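Local coordinates for protein Non-ribosomal peptide synthetase (Streptomyces halstedii, PDB 3WV4) that belongs to the AMP-binding enzyme family of the ANL clan and forms an N-terminal domain of a non-ribosomal peptide synthetase, at residues A[199-204]-A[341-346]; A[243-248]-A[314-319]. All coordinates share one frame; numbering follows the deposited sequence.

Contact 1 of 2, residues A[199-204]-A[341-346]; sequences IYTSGS and GQTECK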
loop_
_atom_site.group_PDB
_atom_site.type_symbol
_atom_site.label_atom_id
_atom_site.label_comp_id
_atom_site.label_asym_id
_atom_site.label_seq_id
_atom_site.Cartn_x
_atom_site.Cartn_y
_atom_site.Cartn_z
ATOM N N ILE A 199 -5.047 -2.658 -8.353
ATOM C CA ILE A 199 -4.541 -3.666 -7.441
ATOM C C ILE A 199 -5.248 -4.954 -7.720
ATOM O O ILE A 199 -6.439 -5.077 -7.403
ATOM C CB ILE A 199 -4.834 -3.314 -5.996
ATOM C CG1 ILE A 199 -4.120 -2.040 -5.573
ATOM C CG2 ILE A 199 -4.439 -4.469 -5.081
ATOM C CD1 ILE A 199 -2.612 -2.226 -5.426
ATOM N N TYR A 200 -4.533 -5.937 -8.273
ATOM C CA TYR A 200 -5.164 -7.216 -8.584
ATOM C C TYR A 200 -5.327 -8.012 -7.313
ATOM O O TYR A 200 -4.356 -8.293 -6.654
ATOM C CB TYR A 200 -4.367 -7.951 -9.684
ATOM C CG TYR A 200 -4.823 -7.483 -11.031
ATOM C CD1 TYR A 200 -5.915 -8.068 -11.648
ATOM C CD2 TYR A 200 -4.224 -6.398 -11.672
ATOM C CE1 TYR A 200 -6.364 -7.617 -12.891
ATOM C CE2 TYR A 200 -4.676 -5.941 -12.889
ATOM C CZ TYR A 200 -5.740 -6.570 -13.511
ATOM O OH TYR A 200 -6.228 -6.113 -14.707
ATOM N N THR A 201 -6.556 -8.352 -6.955
ATOM C CA THR A 201 -6.853 -9.218 -5.774
ATOM C C THR A 201 -7.143 -10.720 -6.132
ATOM O O THR A 201 -7.100 -11.604 -5.289
ATOM C CB THR A 201 -8.111 -8.692 -5.063
ATOM O OG1 THR A 201 -9.192 -8.641 -6.010
ATOM C CG2 THR A 201 -7.849 -7.289 -4.543
ATOM N N SER A 202 -7.376 -11.011 -7.395
ATOM C CA SER A 202 -7.692 -12.395 -7.804
ATOM C C SER A 202 -6.482 -13.347 -7.826
ATOM O O SER A 202 -5.415 -13.036 -8.297
ATOM C CB SER A 202 -8.295 -12.346 -9.170
ATOM O OG SER A 202 -7.541 -11.521 -10.010
ATOM N N GLY A 203 -6.687 -14.543 -7.310
ATOM C CA GLY A 203 -5.662 -15.578 -7.337
ATOM C C GLY A 203 -5.631 -16.311 -8.684
ATOM O O GLY A 203 -6.418 -16.034 -9.623
ATOM N N SER A 204 -4.678 -17.229 -8.743
ATOM C CA SER A 204 -4.438 -18.121 -9.879
ATOM C C SER A 204 -5.693 -18.733 -10.495
ATOM O O SER A 204 -5.830 -18.771 -11.729
ATOM C CB SER A 204 -3.604 -19.256 -9.347
ATOM O OG SER A 204 -2.667 -19.487 -10.286
ATOM N N GLY A 341 -9.371 -4.410 7.164
ATOM C CA GLY A 341 -9.683 -3.757 5.925
ATOM C C GLY A 341 -9.860 -4.711 4.772
ATOM O O GLY A 341 -9.648 -5.906 4.925
ATOM N N GLN A 342 -10.211 -4.159 3.612
ATOM C CA GLN A 342 -10.247 -4.873 2.331
ATOM C C GLN A 342 -9.612 -3.955 1.341
ATOM O O GLN A 342 -9.714 -2.739 1.491
ATOM C CB GLN A 342 -11.698 -5.079 1.825
ATOM C CG GLN A 342 -12.476 -6.190 2.509
ATOM C CD GLN A 342 -13.882 -6.390 1.928
ATOM O OE1 GLN A 342 -14.406 -5.584 1.151
ATOM N NE2 GLN A 342 -14.463 -7.494 2.259
ATOM N N THR A 343 -9.132 -4.533 0.246
ATOM C CA THR A 343 -8.597 -3.779 -0.864
ATOM C C THR A 343 -9.578 -2.789 -1.490
ATOM O O THR A 343 -9.200 -1.646 -1.825
ATOM C CB THR A 343 -8.073 -4.752 -1.929
ATOM O OG1 THR A 343 -7.108 -5.619 -1.340
ATOM C CG2 THR A 343 -7.394 -3.980 -3.005
ATOM N N GLU A 344 -10.866 -3.147 -1.468
ATOM C CA GLU A 344 -11.934 -2.330 -2.036
ATOM C C GLU A 344 -12.064 -0.928 -1.440
ATOM O O GLU A 344 -12.596 0.017 -2.099
ATOM C CB GLU A 344 -13.272 -3.096 -1.910
ATOM C CG GLU A 344 -13.475 -4.236 -2.901
ATOM C CD GLU A 344 -12.751 -5.550 -2.552
ATOM O OE1 GLU A 344 -11.874 -5.629 -1.657
ATOM O OE2 GLU A 344 -13.026 -6.530 -3.256
ATOM N N CYS A 345 -11.517 -0.724 -0.246
ATOM C CA CYS A 345 -11.424 0.645 0.312
ATOM C C CYS A 345 -10.139 0.920 1.123
ATOM O O CYS A 345 -10.088 1.780 1.988
ATOM C CB CYS A 345 -12.648 0.864 1.188
ATOM S SG CYS A 345 -12.721 -0.122 2.656
ATOM N N LYS A 346 -9.103 0.155 0.840
ATOM C CA LYS A 346 -7.839 0.099 1.575
ATOM C C LYS A 346 -7.963 -0.417 2.969
ATOM O O LYS A 346 -7.296 -1.410 3.307
ATOM C CB LYS A 346 -7.098 1.422 1.554
ATOM C CG LYS A 346 -5.815 1.427 2.336
ATOM C CD LYS A 346 -4.887 0.224 2.206
ATOM C CE LYS A 346 -3.663 0.394 3.133
ATOM N NZ LYS A 346 -2.594 -0.664 3.045
#
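The methyl of Thr343 meets two methyls of 199-204, one each from the alternate residues Ile199 and Thr201. CG2 of Thr343 lies 3.6 Å from CG2 of Ile199, the branch methyl rather than the longer CG1-CD1 arm, and the Ile199 side chain meets that of Thr343 at a slant. Thr343 CG2 is also 3.7 Å from Thr201 CG2. Here the two threonine side chains run past one another head to tail, and Thr201 CG2 comes within 3.6 Å of Thr343 CB. A chi1 of -56° sets OG1 beside the backbone N of Thr343 and leaves CG2 opposite that N, facing Ile199 and Thr201. The sequences mark two signature segments of the ANL family: the TSGS beginning of the glycine- and serine-rich loop after strand 195-200, and the GQTE segment after strand 335-340. With chi1 at 56°, OG1 of Thr201 is turned back over its own backbone, where it makes a weak hydrogen bond to Lys209 O, leaving the methyl for Thr343. The 3-10 turn 343-344 is closed by Cys345 N to Gln342 O (3.2 Å). Beside it, Glu344 OE2 is hydrogen-bonded to Tyr401 OH, and Thr343 also packs on Val211 of strand 210-214.

Contact 2 of 2, residues A[243-248]-A[314-319]; sequences VSWDFG and NSAAAL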
loop_
_atom_site.group_PDB
_atom_site.type_symbol
_atom_site.label_atom_id
_atom_site.label_comp_id
_atom_site.label_asym_id
_atom_site.label_seq_id
_atom_site.Cartn_x
_atom_site.Cartn_y
_atom_site.Cartn_z
ATOM N N VAL A 243 5.973 -3.882 -1.880
ATOM C CA VAL A 243 5.330 -2.617 -2.270
ATOM C C VAL A 243 4.398 -2.764 -3.478
ATOM O O VAL A 243 3.821 -1.772 -3.938
ATOM C CB VAL A 243 6.361 -1.498 -2.477
ATOM C CG1 VAL A 243 7.122 -1.273 -1.178
ATOM C CG2 VAL A 243 7.317 -1.802 -3.614
ATOM N N SER A 244 4.230 -4.003 -3.948
ATOM C CA SER A 244 3.221 -4.418 -4.948
ATOM C C SER A 244 1.914 -4.915 -4.332
ATOM O O SER A 244 0.963 -5.204 -5.029
ATOM C CB SER A 244 3.767 -5.616 -5.742
ATOM O OG SER A 244 5.057 -5.324 -6.265
ATOM N N TRP A 245 1.918 -5.092 -3.024
ATOM C CA TRP A 245 0.746 -5.389 -2.245
ATOM C C TRP A 245 0.366 -4.014 -1.629
ATOM O O TRP A 245 1.228 -3.183 -1.320
ATOM C CB TRP A 245 1.156 -6.478 -1.233
ATOM C CG TRP A 245 0.224 -6.775 -0.081
ATOM C CD1 TRP A 245 -1.106 -6.445 0.039
ATOM C CD2 TRP A 245 0.553 -7.520 1.104
ATOM N NE1 TRP A 245 -1.607 -6.904 1.235
ATOM C CE2 TRP A 245 -0.622 -7.571 1.908
ATOM C CE3 TRP A 245 1.719 -8.148 1.564
ATOM C CZ2 TRP A 245 -0.667 -8.222 3.147
ATOM C CZ3 TRP A 245 1.682 -8.791 2.794
ATOM C CH2 TRP A 245 0.484 -8.824 3.574
ATOM N N ASP A 246 -0.911 -3.710 -1.571
ATOM C CA ASP A 246 -1.321 -2.419 -1.073
ATOM C C ASP A 246 -0.808 -2.144 0.376
ATOM O O ASP A 246 -0.678 -0.989 0.805
ATOM C CB ASP A 246 -2.845 -2.217 -1.241
ATOM C CG ASP A 246 -3.690 -3.123 -0.376
ATOM O OD1 ASP A 246 -3.129 -3.983 0.346
ATOM O OD2 ASP A 246 -4.947 -2.962 -0.427
ATOM N N PHE A 247 -0.454 -3.196 1.101
ATOM C CA PHE A 247 0.061 -3.029 2.444
ATOM C C PHE A 247 1.374 -2.268 2.368
ATOM O O PHE A 247 1.486 -1.187 2.919
ATOM C CB PHE A 247 0.195 -4.397 3.163
ATOM C CG PHE A 247 0.393 -4.299 4.662
ATOM C CD1 PHE A 247 0.137 -3.103 5.372
ATOM C CD2 PHE A 247 0.810 -5.407 5.390
ATOM C CE1 PHE A 247 0.314 -3.032 6.739
ATOM C CE2 PHE A 247 0.960 -5.336 6.774
ATOM C CZ PHE A 247 0.732 -4.159 7.437
ATOM N N GLY A 248 2.333 -2.781 1.611
ATOM C CA GLY A 248 3.603 -2.075 1.424
ATOM C C GLY A 248 3.487 -0.764 0.653
ATOM O O GLY A 248 4.194 0.202 0.935
ATOM N N ASN A 314 -0.688 -4.612 12.316
ATOM C CA ASN A 314 -1.079 -5.861 11.763
ATOM C C ASN A 314 -2.348 -5.643 10.984
ATOM O O ASN A 314 -3.369 -5.192 11.537
ATOM C CB ASN A 314 -1.314 -6.899 12.855
ATOM C CG ASN A 314 -1.604 -8.282 12.274
ATOM O OD1 ASN A 314 -0.742 -8.884 11.643
ATOM N ND2 ASN A 314 -2.786 -8.784 12.499
ATOM N N SER A 315 -2.257 -5.935 9.686
ATOM C CA SER A 315 -3.433 -6.084 8.853
ATOM C C SER A 315 -3.445 -7.591 8.524
ATOM O O SER A 315 -3.004 -8.419 9.337
ATOM C CB SER A 315 -3.409 -5.105 7.625
ATOM O OG SER A 315 -2.153 -5.027 6.956
ATOM N N ALA A 316 -3.963 -7.965 7.369
ATOM C CA ALA A 316 -3.904 -9.362 6.940
ATOM C C ALA A 316 -4.803 -10.312 7.745
ATOM O O ALA A 316 -5.706 -10.895 7.148
ATOM C CB ALA A 316 -2.463 -9.882 6.919
ATOM N N ALA A 317 -4.568 -10.496 9.051
ATOM C CA ALA A 317 -5.286 -11.545 9.838
ATOM C C ALA A 317 -5.048 -11.492 11.332
ATOM O O ALA A 317 -4.049 -11.002 11.777
ATOM C CB ALA A 317 -4.909 -12.937 9.338
ATOM N N ALA A 318 -5.978 -12.031 12.089
ATOM C CA ALA A 318 -5.945 -12.030 13.524
ATOM C C ALA A 318 -4.589 -12.422 14.088
ATOM O O ALA A 318 -3.977 -13.425 13.709
ATOM C CB ALA A 318 -7.029 -12.970 14.064
ATOM N N LEU A 319 -4.120 -11.604 15.005
ATOM C CA LEU A 319 -2.882 -11.842 15.695
ATOM C C LEU A 319 -3.280 -12.488 17.014
ATOM O O LEU A 319 -4.097 -11.922 17.734
ATOM C CB LEU A 319 -2.208 -10.490 15.916
ATOM C CG LEU A 319 -0.701 -10.460 16.196
ATOM C CD1 LEU A 319 0.096 -11.094 15.061
ATOM C CD2 LEU A 319 -0.297 -9.007 16.381
#
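A serine hydroxyl sits squarely over an aromatic face: OG of Ser315 is 2.9 Å above the plane of the Phe247 ring and over its centre. The nearest ring atom, CZ of Phe247, is 3.1 Å from Ser315 OG, and all six ring carbons lie within 3.5 Å of that oxygen. In this ANL-family fold the contact joins the start of helix 246-258 to the turn between strand 311-314 and helix 321-330. Phe247 holds CG opposite its backbone N (chi1 -166°), which places the face of the buried ring against Ser315 OG; Met241 and Pro286 also pack on it. Trp245, at the N-cap position of the helix, lays one indole face over CB of Phe247, which is 3.5 Å above the plane. CB of Ala316 approaches the indole at its edge, near the ring plane, and reaches CZ2 of Trp245 only at 4.5 Å, a light apolar touch. Ala316 (phi 70°, psi -64°) is the middle residue of a classic gamma turn, closed by Ala317 N to Ser315 O. The loop is tied again by the Asn314 side chain, whose ND2 donates to Ala317 O at 2.7 Å, with that oxygen lying nearly in the Asn314 amide plane.

Contacts 1 and 2 have centres about 11 Å apart and meet at the beginning of helix 246-258. Lys346 of contact 1 extends its chain to Asp246 of contact 2, where Lys346 NZ probably donates a hydrogen bond to the Asp246 backbone O at 3.0 Å. Lys346 NZ also lies 3.6 Å from Phe247 CA. The Asp246 side chain packs against contact 1 as well, with Thr343 OG1 3.5 Å from Asp246 OD2. In sequence, both segments of contact 2 fall between those of contact 1. The signature loops of contact 1 line the active-site cleft in ANL relatives, so contact 2 probably lies close to that cleft here too.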